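Local coordinates for iron-containing superoxide dismutase B2 (PDB 3ESF), which probably protects the parasite cell by converting superoxide to hydrogen peroxide and oxygen at a mononuclear iron centre, at residues P6-G11 with F27-H32; F74-Y79 with W163-Y168; W80-P85 with P156-D161. The protein carries 1 engineered substitution. All blocks are in the same frame, centred on the assembly; numbering follows the deposited sequence.

Interaction 1 (P6-G11 with F27-H32). With FE (Fe (III) ion), chain E.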
loop_
_atom_site.group_PDB
_atom_site.type_symbol
_atom_site.label_atom_id
_atom_site.label_comp_id
_atom_site.label_asym_id
_atom_site.label_seq_id
_atom_site.Cartn_x
_atom_site.Cartn_y
_atom_site.Cartn_z
ATOM N N PRO A 6 17.975 1.193 15.489
ATOM C CA PRO A 6 19.343 0.714 15.259
ATOM C C PRO A 6 19.760 0.989 13.813
ATOM O O PRO A 6 18.888 1.047 12.909
ATOM C CB PRO A 6 19.253 -0.813 15.499
ATOM C CG PRO A 6 17.904 -1.090 16.075
ATOM C CD PRO A 6 17.007 0.101 15.738
ATOM N N PRO A 7 21.071 1.133 13.570
ATOM C CA PRO A 7 21.524 1.291 12.193
ATOM C C PRO A 7 21.187 0.020 11.411
ATOM O O PRO A 7 20.859 -1.023 12.023
ATOM C CB PRO A 7 23.054 1.482 12.348
ATOM C CG PRO A 7 23.394 0.843 13.663
ATOM C CD PRO A 7 22.196 1.136 14.529
ATOM N N LEU A 8 21.220 0.099 10.084
ATOM C CA LEU A 8 21.104 -1.090 9.245
ATOM C C LEU A 8 22.174 -2.099 9.696
ATOM O O LEU A 8 23.291 -1.704 9.992
ATOM C CB LEU A 8 21.298 -0.718 7.773
ATOM C CG LEU A 8 20.188 0.110 7.120
ATOM C CD1 LEU A 8 20.721 0.833 5.908
ATOM C CD2 LEU A 8 18.998 -0.769 6.731
ATOM N N PRO A 9 21.814 -3.387 9.803
ATOM C CA PRO A 9 22.791 -4.372 10.290
ATOM C C PRO A 9 24.015 -4.513 9.373
ATOM O O PRO A 9 25.100 -4.791 9.858
ATOM C CB PRO A 9 21.979 -5.677 10.374
ATOM C CG PRO A 9 20.488 -5.198 10.398
ATOM C CD PRO A 9 20.493 -3.995 9.514
ATOM N N TRP A 10 23.837 -4.244 8.079
ATOM C CA TRP A 10 24.849 -4.541 7.069
ATOM C C TRP A 10 25.166 -3.383 6.121
ATOM O O TRP A 10 25.779 -3.598 5.071
ATOM C CB TRP A 10 24.412 -5.763 6.252
ATOM C CG TRP A 10 22.936 -5.977 6.271
ATOM C CD1 TRP A 10 22.262 -6.972 6.929
ATOM C CD2 TRP A 10 21.934 -5.174 5.634
ATOM N NE1 TRP A 10 20.917 -6.844 6.734
ATOM C CE2 TRP A 10 20.679 -5.751 5.946
ATOM C CE3 TRP A 10 21.971 -4.013 4.833
ATOM C CZ2 TRP A 10 19.465 -5.220 5.475
ATOM C CZ3 TRP A 10 20.782 -3.497 4.343
ATOM C CH2 TRP A 10 19.532 -4.094 4.682
ATOM N N GLY A 11 24.724 -2.170 6.468
ATOM C CA GLY A 11 25.075 -0.957 5.708
ATOM C C GLY A 11 24.122 -0.685 4.557
ATOM O O GLY A 11 23.413 -1.582 4.126
ATOM N N PHE A 27 16.279 4.927 0.493
ATOM C CA PHE A 27 14.932 5.516 0.623
ATOM C C PHE A 27 14.134 4.808 1.707
ATOM O O PHE A 27 13.466 5.459 2.513
ATOM C CB PHE A 27 14.171 5.591 -0.721
ATOM C CG PHE A 27 14.540 6.793 -1.548
ATOM C CD1 PHE A 27 13.864 7.998 -1.384
ATOM C CD2 PHE A 27 15.605 6.738 -2.444
ATOM C CE1 PHE A 27 14.217 9.127 -2.134
ATOM C CE2 PHE A 27 15.962 7.846 -3.196
ATOM C CZ PHE A 27 15.276 9.048 -3.036
ATOM N N HIS A 28 14.216 3.483 1.749
ATOM C CA HIS A 28 13.364 2.720 2.649
ATOM C C HIS A 28 13.688 2.992 4.142
ATOM O O HIS A 28 12.780 3.216 4.979
ATOM C CB HIS A 28 13.480 1.232 2.301
ATOM C CG HIS A 28 12.382 0.403 2.867
ATOM N ND1 HIS A 28 12.336 -0.960 2.724
ATOM C CD2 HIS A 28 11.295 0.745 3.599
ATOM C CE1 HIS A 28 11.268 -1.429 3.342
ATOM N NE2 HIS A 28 10.620 -0.413 3.878
ATOM N N TYR A 29 14.988 2.989 4.445
ATOM C CA TYR A 29 15.481 3.272 5.787
ATOM C C TYR A 29 15.426 4.769 6.096
ATOM O O TYR A 29 14.831 5.144 7.101
ATOM C CB TYR A 29 16.907 2.706 6.009
ATOM C CG TYR A 29 17.430 2.830 7.434
ATOM C CD1 TYR A 29 17.273 1.777 8.359
ATOM C CD2 TYR A 29 18.103 3.988 7.854
ATOM C CE1 TYR A 29 17.747 1.890 9.667
ATOM C CE2 TYR A 29 18.560 4.121 9.146
ATOM C CZ TYR A 29 18.385 3.065 10.059
ATOM O OH TYR A 29 18.875 3.193 11.348
ATOM N N ASP A 30 16.026 5.611 5.242
ATOM C CA ASP A 30 16.185 7.050 5.564
ATOM C C ASP A 30 14.870 7.828 5.518
ATOM O O ASP A 30 14.675 8.743 6.304
ATOM C CB ASP A 30 17.203 7.751 4.660
ATOM C CG ASP A 30 18.648 7.433 5.015
ATOM O OD1 ASP A 30 18.906 6.827 6.081
ATOM O OD2 ASP A 30 19.541 7.794 4.219
ATOM N N LYS A 31 14.002 7.476 4.570
ATOM C CA LYS A 31 12.726 8.171 4.393
ATOM C C LYS A 31 11.586 7.478 5.147
ATOM O O LYS A 31 11.047 8.065 6.081
ATOM C CB LYS A 31 12.414 8.431 2.906
ATOM C CG LYS A 31 13.579 9.116 2.105
ATOM C CD LYS A 31 13.875 10.520 2.655
ATOM C CE LYS A 31 14.513 11.481 1.623
ATOM N NZ LYS A 31 15.658 10.940 0.805
ATOM N N HIS A 32 11.245 6.235 4.789
ATOM C CA HIS A 32 10.113 5.557 5.421
ATOM C C HIS A 32 10.339 5.184 6.870
ATOM O O HIS A 32 9.570 5.623 7.727
ATOM C CB HIS A 32 9.609 4.350 4.601
ATOM C CG HIS A 32 9.175 4.733 3.222
ATOM N ND1 HIS A 32 7.937 5.281 2.968
ATOM C CD2 HIS A 32 9.845 4.747 2.044
ATOM C CE1 HIS A 32 7.842 5.567 1.681
ATOM N NE2 HIS A 32 8.989 5.266 1.099
HETATM FE FE FE E . 8.565 -0.479 4.610
HETATM O O HOH W 1 6.558 -0.861 5.243
#

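Interaction 2 (F74-Y79 with W163-Y168). With FE (Fe (III) ion), chain E.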
loop_
_atom_site.group_PDB
_atom_site.type_symbol
_atom_site.label_atom_id
_atom_site.label_comp_id
_atom_site.label_asym_id
_atom_site.label_seq_id
_atom_site.Cartn_x
_atom_site.Cartn_y
_atom_site.Cartn_z
ATOM N N PHE A 74 9.003 -1.246 14.774
ATOM C CA PHE A 74 9.382 -2.612 15.130
ATOM C C PHE A 74 9.429 -3.519 13.891
ATOM O O PHE A 74 10.380 -4.287 13.736
ATOM C CB PHE A 74 8.412 -3.143 16.177
ATOM C CG PHE A 74 8.585 -4.568 16.485
ATOM C CD1 PHE A 74 9.242 -4.956 17.659
ATOM C CD2 PHE A 74 8.115 -5.548 15.611
ATOM C CE1 PHE A 74 9.416 -6.310 17.959
ATOM C CE2 PHE A 74 8.307 -6.903 15.897
ATOM C CZ PHE A 74 8.938 -7.288 17.076
ATOM N N ASN A 75 8.421 -3.409 13.013
ATOM C CA ASN A 75 8.327 -4.246 11.813
ATOM C C ASN A 75 9.548 -4.045 10.917
ATOM O O ASN A 75 10.084 -5.000 10.411
ATOM C CB ASN A 75 7.048 -3.964 11.003
ATOM C CG ASN A 75 5.786 -4.435 11.698
ATOM O OD1 ASN A 75 5.821 -5.182 12.686
ATOM N ND2 ASN A 75 4.661 -4.002 11.188
ATOM N N HIS A 76 9.957 -2.793 10.703
ATOM C CA HIS A 76 11.131 -2.496 9.874
ATOM C C HIS A 76 12.428 -2.940 10.501
ATOM O O HIS A 76 13.320 -3.411 9.814
ATOM C CB HIS A 76 11.192 -1.005 9.545
ATOM C CG HIS A 76 10.196 -0.597 8.514
ATOM N ND1 HIS A 76 8.870 -0.366 8.814
ATOM C CD2 HIS A 76 10.311 -0.475 7.173
ATOM C CE1 HIS A 76 8.219 -0.093 7.700
ATOM N NE2 HIS A 76 9.064 -0.178 6.687
ATOM N N ASN A 77 12.558 -2.749 11.815
ATOM C CA ASN A 77 13.722 -3.263 12.539
ATOM C C ASN A 77 13.850 -4.772 12.301
ATOM O O ASN A 77 14.934 -5.286 11.970
ATOM C CB ASN A 77 13.619 -2.994 14.055
ATOM C CG ASN A 77 13.838 -1.515 14.426
ATOM O OD1 ASN A 77 14.323 -0.719 13.624
ATOM N ND2 ASN A 77 13.525 -1.172 15.677
ATOM N N PHE A 78 12.732 -5.462 12.474
ATOM C CA PHE A 78 12.695 -6.914 12.352
ATOM C C PHE A 78 12.977 -7.352 10.901
ATOM O O PHE A 78 13.685 -8.338 10.657
ATOM C CB PHE A 78 11.324 -7.433 12.829
ATOM C CG PHE A 78 11.361 -8.849 13.307
ATOM C CD1 PHE A 78 11.894 -9.163 14.562
ATOM C CD2 PHE A 78 10.890 -9.873 12.508
ATOM C CE1 PHE A 78 11.942 -10.486 15.007
ATOM C CE2 PHE A 78 10.920 -11.197 12.952
ATOM C CZ PHE A 78 11.448 -11.499 14.197
ATOM N N TYR A 79 12.414 -6.608 9.955
ATOM C CA TYR A 79 12.680 -6.794 8.516
ATOM C C TYR A 79 14.173 -6.738 8.123
ATOM O O TYR A 79 14.641 -7.617 7.416
ATOM C CB TYR A 79 11.909 -5.718 7.745
ATOM C CG TYR A 79 12.131 -5.677 6.243
ATOM C CD1 TYR A 79 11.906 -6.812 5.446
ATOM C CD2 TYR A 79 12.545 -4.487 5.618
ATOM C CE1 TYR A 79 12.064 -6.758 4.060
ATOM C CE2 TYR A 79 12.728 -4.422 4.260
ATOM C CZ TYR A 79 12.472 -5.549 3.468
ATOM O OH TYR A 79 12.639 -5.469 2.098
ATOM N N TRP A 163 4.822 -3.782 1.474
ATOM C CA TRP A 163 4.462 -2.434 1.029
ATOM C C TRP A 163 5.257 -2.162 -0.253
ATOM O O TRP A 163 6.438 -2.539 -0.342
ATOM C CB TRP A 163 4.894 -1.379 2.060
ATOM C CG TRP A 163 4.044 -1.272 3.305
ATOM C CD1 TRP A 163 3.752 -2.271 4.221
ATOM C CD2 TRP A 163 3.419 -0.079 3.799
ATOM N NE1 TRP A 163 2.960 -1.751 5.233
ATOM C CE2 TRP A 163 2.741 -0.417 4.996
ATOM C CE3 TRP A 163 3.369 1.245 3.343
ATOM C CZ2 TRP A 163 2.011 0.536 5.752
ATOM C CZ3 TRP A 163 2.644 2.184 4.076
ATOM C CH2 TRP A 163 1.990 1.826 5.286
ATOM N N GLU A 164 4.636 -1.462 -1.196
ATOM C CA GLU A 164 5.225 -1.190 -2.477
ATOM C C GLU A 164 6.562 -0.456 -2.386
ATOM O O GLU A 164 7.422 -0.689 -3.223
ATOM C CB GLU A 164 4.251 -0.478 -3.416
ATOM C CG GLU A 164 3.222 -1.453 -3.948
ATOM C CD GLU A 164 2.064 -0.826 -4.705
ATOM O OE1 GLU A 164 1.686 0.317 -4.444
ATOM O OE2 GLU A 164 1.506 -1.493 -5.587
ATOM N N HIS A 165 6.719 0.428 -1.381
ATOM C CA HIS A 165 7.984 1.156 -1.205
ATOM C C HIS A 165 9.189 0.271 -0.867
ATOM O O HIS A 165 10.333 0.699 -1.057
ATOM C CB HIS A 165 7.854 2.299 -0.183
ATOM C CG HIS A 165 7.699 1.848 1.234
ATOM N ND1 HIS A 165 6.633 2.229 2.019
ATOM C CD2 HIS A 165 8.470 1.054 2.010
ATOM C CE1 HIS A 165 6.770 1.714 3.229
ATOM N NE2 HIS A 165 7.866 0.972 3.238
ATOM N N ALA A 166 8.935 -0.944 -0.365
ATOM C CA ALA A 166 9.992 -1.897 -0.076
ATOM C C ALA A 166 10.717 -2.349 -1.348
ATOM O O ALA A 166 11.910 -2.688 -1.299
ATOM C CB ALA A 166 9.465 -3.089 0.677
ATOM N N TYR A 167 10.014 -2.342 -2.479
ATOM C CA TYR A 167 10.566 -2.983 -3.677
ATOM C C TYR A 167 10.427 -2.163 -4.946
ATOM O O TYR A 167 11.000 -2.540 -5.979
ATOM C CB TYR A 167 9.967 -4.385 -3.858
ATOM C CG TYR A 167 8.444 -4.435 -3.972
ATOM C CD1 TYR A 167 7.822 -4.209 -5.211
ATOM C CD2 TYR A 167 7.632 -4.699 -2.861
ATOM C CE1 TYR A 167 6.429 -4.233 -5.354
ATOM C CE2 TYR A 167 6.204 -4.752 -2.993
ATOM C CZ TYR A 167 5.640 -4.501 -4.270
ATOM O OH TYR A 167 4.294 -4.545 -4.499
ATOM N N TYR A 168 9.712 -1.030 -4.870
ATOM C CA TYR A 168 9.354 -0.300 -6.102
ATOM C C TYR A 168 10.546 0.252 -6.900
ATOM O O TYR A 168 10.525 0.245 -8.136
ATOM C CB TYR A 168 8.273 0.781 -5.891
ATOM C CG TYR A 168 7.280 0.716 -7.033
ATOM C CD1 TYR A 168 6.226 -0.223 -7.016
ATOM C CD2 TYR A 168 7.439 1.522 -8.166
ATOM C CE1 TYR A 168 5.331 -0.333 -8.084
ATOM C CE2 TYR A 168 6.561 1.416 -9.248
ATOM C CZ TYR A 168 5.512 0.486 -9.195
ATOM O OH TYR A 168 4.679 0.361 -10.275
HETATM FE FE FE E . 8.565 -0.479 4.610
HETATM O O HOH W 2 13.455 -2.871 0.974
HETATM O O HOH W 1 6.558 -0.861 5.243
#

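Interaction 3 (W80-P85 with P156-D161). Engineered in segment 156-161: T159 (natural residue Ala). With FE (Fe (III) ion), chain E.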
loop_
_atom_site.group_PDB
_atom_site.type_symbol
_atom_site.label_atom_id
_atom_site.label_comp_id
_atom_site.label_asym_id
_atom_site.label_seq_id
_atom_site.Cartn_x
_atom_site.Cartn_y
_atom_site.Cartn_z
ATOM N N TRP A 80 14.891 -5.688 8.529
ATOM C CA TRP A 80 16.318 -5.577 8.220
ATOM C C TRP A 80 17.097 -6.738 8.819
ATOM O O TRP A 80 17.991 -7.268 8.168
ATOM C CB TRP A 80 16.954 -4.243 8.675
ATOM C CG TRP A 80 16.300 -3.010 8.152
ATOM C CD1 TRP A 80 15.831 -1.961 8.892
ATOM C CD2 TRP A 80 16.033 -2.681 6.775
ATOM N NE1 TRP A 80 15.272 -1.016 8.071
ATOM C CE2 TRP A 80 15.378 -1.423 6.771
ATOM C CE3 TRP A 80 16.274 -3.329 5.548
ATOM C CZ2 TRP A 80 14.977 -0.785 5.590
ATOM C CZ3 TRP A 80 15.869 -2.700 4.368
ATOM C CH2 TRP A 80 15.226 -1.437 4.400
ATOM N N GLU A 81 16.766 -7.131 10.051
ATOM C CA GLU A 81 17.392 -8.285 10.692
ATOM C C GLU A 81 17.051 -9.630 10.038
ATOM O O GLU A 81 17.815 -10.586 10.143
ATOM C CB GLU A 81 17.068 -8.319 12.190
ATOM C CG GLU A 81 17.811 -7.251 13.002
ATOM C CD GLU A 81 19.331 -7.432 12.997
ATOM O OE1 GLU A 81 19.833 -8.449 12.469
ATOM O OE2 GLU A 81 20.040 -6.548 13.546
ATOM N N SER A 82 15.915 -9.677 9.342
ATOM C CA SER A 82 15.440 -10.864 8.617
ATOM C C SER A 82 16.186 -11.086 7.292
ATOM O O SER A 82 15.921 -12.065 6.567
ATOM C CB SER A 82 13.927 -10.755 8.352
ATOM O OG SER A 82 13.175 -10.785 9.567
ATOM N N MET A 83 17.125 -10.182 6.991
ATOM C CA MET A 83 17.926 -10.253 5.766
ATOM C C MET A 83 19.400 -10.097 6.070
ATOM O O MET A 83 19.775 -9.518 7.106
ATOM C CB MET A 83 17.458 -9.200 4.759
ATOM C CG MET A 83 15.942 -9.235 4.475
ATOM S SD MET A 83 15.482 -8.071 3.186
ATOM C CE MET A 83 15.910 -6.471 3.944
ATOM N N SER A 84 20.241 -10.643 5.186
ATOM C CA SER A 84 21.684 -10.601 5.362
ATOM C C SER A 84 22.375 -10.754 4.016
ATOM O O SER A 84 21.854 -11.439 3.125
ATOM C CB SER A 84 22.132 -11.705 6.326
ATOM O OG SER A 84 23.527 -11.886 6.281
ATOM N N PRO A 85 23.549 -10.115 3.852
ATOM C CA PRO A 85 24.322 -10.370 2.632
ATOM C C PRO A 85 24.796 -11.828 2.559
ATOM O O PRO A 85 25.137 -12.312 1.471
ATOM C CB PRO A 85 25.504 -9.402 2.743
ATOM C CG PRO A 85 25.589 -9.049 4.199
ATOM C CD PRO A 85 24.203 -9.139 4.741
ATOM N N PRO A 156 7.364 -13.473 16.568
ATOM C CA PRO A 156 7.852 -13.365 15.209
ATOM C C PRO A 156 9.245 -13.992 15.066
ATOM O O PRO A 156 10.057 -13.935 15.989
ATOM C CB PRO A 156 7.876 -11.852 14.956
ATOM C CG PRO A 156 8.017 -11.249 16.286
ATOM C CD PRO A 156 7.318 -12.164 17.248
ATOM N N ILE A 157 9.469 -14.599 13.900
ATOM C CA ILE A 157 10.709 -15.298 13.576
ATOM C C ILE A 157 11.352 -14.567 12.397
ATOM O O ILE A 157 12.524 -14.229 12.433
ATOM C CB ILE A 157 10.437 -16.801 13.211
ATOM C CG1 ILE A 157 9.775 -17.575 14.376
ATOM C CG2 ILE A 157 11.698 -17.478 12.658
ATOM C CD1 ILE A 157 10.512 -17.506 15.749
ATOM N N LEU A 158 10.569 -14.326 11.350
ATOM C CA LEU A 158 11.046 -13.615 10.156
ATOM C C LEU A 158 9.947 -12.734 9.594
ATOM O O LEU A 158 8.772 -13.036 9.761
ATOM C CB LEU A 158 11.462 -14.598 9.046
ATOM C CG LEU A 158 12.754 -15.413 9.019
ATOM C CD1 LEU A 158 12.639 -16.477 7.969
ATOM C CD2 LEU A 158 14.013 -14.556 8.795
ATOM N N THR A 159 10.324 -11.660 8.906
ATOM C CA THR A 159 9.335 -10.902 8.123
ATOM C C THR A 159 9.889 -10.404 6.782
ATOM O O THR A 159 11.085 -10.112 6.650
ATOM C CB THR A 159 8.682 -9.720 8.951
ATOM O OG1 THR A 159 7.443 -9.302 8.342
ATOM C CG2 THR A 159 9.631 -8.546 9.086
ATOM N N CYS A 160 9.004 -10.352 5.797
ATOM C CA CYS A 160 9.260 -9.656 4.541
ATOM C C CYS A 160 8.223 -8.523 4.344
ATOM O O CYS A 160 7.004 -8.792 4.299
ATOM C CB CYS A 160 9.191 -10.658 3.377
ATOM S SG CYS A 160 9.412 -9.910 1.747
ATOM N N ASP A 161 8.714 -7.278 4.249
ATOM C CA ASP A 161 7.900 -6.090 3.957
ATOM C C ASP A 161 7.392 -6.207 2.542
ATOM O O ASP A 161 8.197 -6.409 1.630
ATOM C CB ASP A 161 8.783 -4.800 4.079
ATOM C CG ASP A 161 7.985 -3.517 4.110
ATOM O OD1 ASP A 161 6.746 -3.561 4.054
ATOM O OD2 ASP A 161 8.601 -2.411 4.253
HETATM FE FE FE E . 8.565 -0.479 4.610
HETATM O O HOH W 1 6.558 -0.861 5.243
#

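Interaction 1 (P6-G11 with F27-H32)
Y29 reaches from helix 22-45 to the extended, proline-rich segment 6-11 and meets it with both its hydroxyl and its ring. The CG of Y29 stands anti to the backbone N (chi1 -174°), which directs the ring away from the helix and toward the loop. At the far end the hydroxyl donates to the backbone carbonyl of P6, with 2.7 Å between Y29 OH and P6 O. The carbonyl oxygen sits at the edge of the ring near its plane, whereas the donor stands 45° out of the carbonyl plane.

The tight part of the contact is buried and lies on L8. Its branch point rests over one face of the phenol, L8 CG being 4.0 Å from the centroid of the Y29 ring in a CH-pi contact. The point of contact is shifted toward the rim, where L8 CD2 comes within 3.5 Å of Y29 CD1. The two side chains run past one another in opposite directions, and L8 also packs on W80 and V25. The other side is looser: P6 and P7 are exposed to solvent, their CB atoms point away from the helix, and the CB, CG and CD carbons of both rings stand off from Y29. P7 contributes mainly through its backbone, with P7 CA 3.4 Å from Y29 OH.

One residue before Y29, H28 leaves the helix in another direction and binds iron through NE2 at 2.2 Å. Its ring meets W80 edge-to-face. The N-terminal loop is thus fastened to a helix that supplies a metal ligand, within the alpha-hairpin domain of the iron/manganese superoxide dismutases, beside their mononuclear metal site.

Interaction 2 (F74-Y79 with W163-Y168)
H76 meets H165 edge to edge at the iron, each ring presenting its NE2 near the plane of the other. The two nitrogens, H76 NE2 and H165 NE2, are 3.8 Å apart and form no bond to each other; the metal holds them together. Iron lies 2.2 Å from H76 NE2 and 2.1 Å from H165 NE2, and water 1 is a further ligand. H165 has its CG between the backbone N and the carbonyl carbon (chi1 71°), a rotamer that lifts the imidazole over its own turn, where the CB of W163 packs against one face.

The outer nitrogens help to fix both rings: H76 ND1 is hydrogen-bonded to the carbonyl of Q72, and H165 ND1 to the carboxylate of E164 of the second subunit. The latter bond may also make H165 a more electron-rich ligand.

At a second meeting point the methyl group of A166 approaches the hydroxyl end of Y79, with A166 CB 4.2 Å from Y79 OH. Water 2 bridges the same pair, lying 2.9 Å from Y79 OH near the ring plane and donating to A166 O over 2.8 Å. Y79 OH also has Y178 OH as a hydrogen-bonding partner, and this pairing helps to place the ring.

Iron and water thus join helix 64-81 of the hairpin domain to the loop that follows strand 154-161. H28 on helix 22-45 and D161 at the end of that strand complete the protein ligands, while Y79 also packs on W125 of strand 124-131.

Interaction 3 (W80-P85 with P156-D161)
The OG of S82 is anti to its carbonyl carbon (chi1 -66°), and the CG of L158 takes the equivalent place (chi1 -76°); the serine hydroxyl thereby faces the backbone of strand 154-161 while the leucine branch turns toward the serine CB. S82 OG accepts a hydrogen bond from T159 N at 3.1 Å, nearly straight with an angle of 163° at the hydrogen. The same hydroxyl is bonded to the carbonyl of F78, one turn earlier, so it links the end of helix 64-81 to the strand. Beside this polar bridge L158 CD2 packs on S82 CB at 3.8 Å.

T159, an engineered residue, brings its methyl CG2 to 4.2 Å from S82 OG, whereas its hydroxyl is bonded to the carbonyl of A126. Just before the bridge the strand carries a classic beta bulge, with I157 and L158 paired against the single residue L128.

Farther along the strand D161 binds iron, with D161 OD2 2.0 Å from the metal, and its OD1 receives a bond from W163 N and a weak one from water 1. A helix end is thus pinned to the edge strand carrying the aspartate ligand of the iron/manganese superoxide dismutase site.

In the fold
The three contacts gather around one iron ion, with centres 9 to 13 Å apart, and all contribute to its coordination. Interaction 1 closes first along the chain, within the alpha-hairpin domain. Interactions 2 and 3 both use helix 64-81 and join it to the C-terminal domain; 80-85 and 156-161 fall between the two halves of interaction 2. Strand 154-161, at an edge of the three-stranded antiparallel sheet within the chain, leads directly into loop 163-168. W10 ties interaction 1 to interaction 3 through the carbonyls of W80 and M83. The metal site therefore spans both domains, and interactions 1 and 2 also reach the second subunit of the dimer.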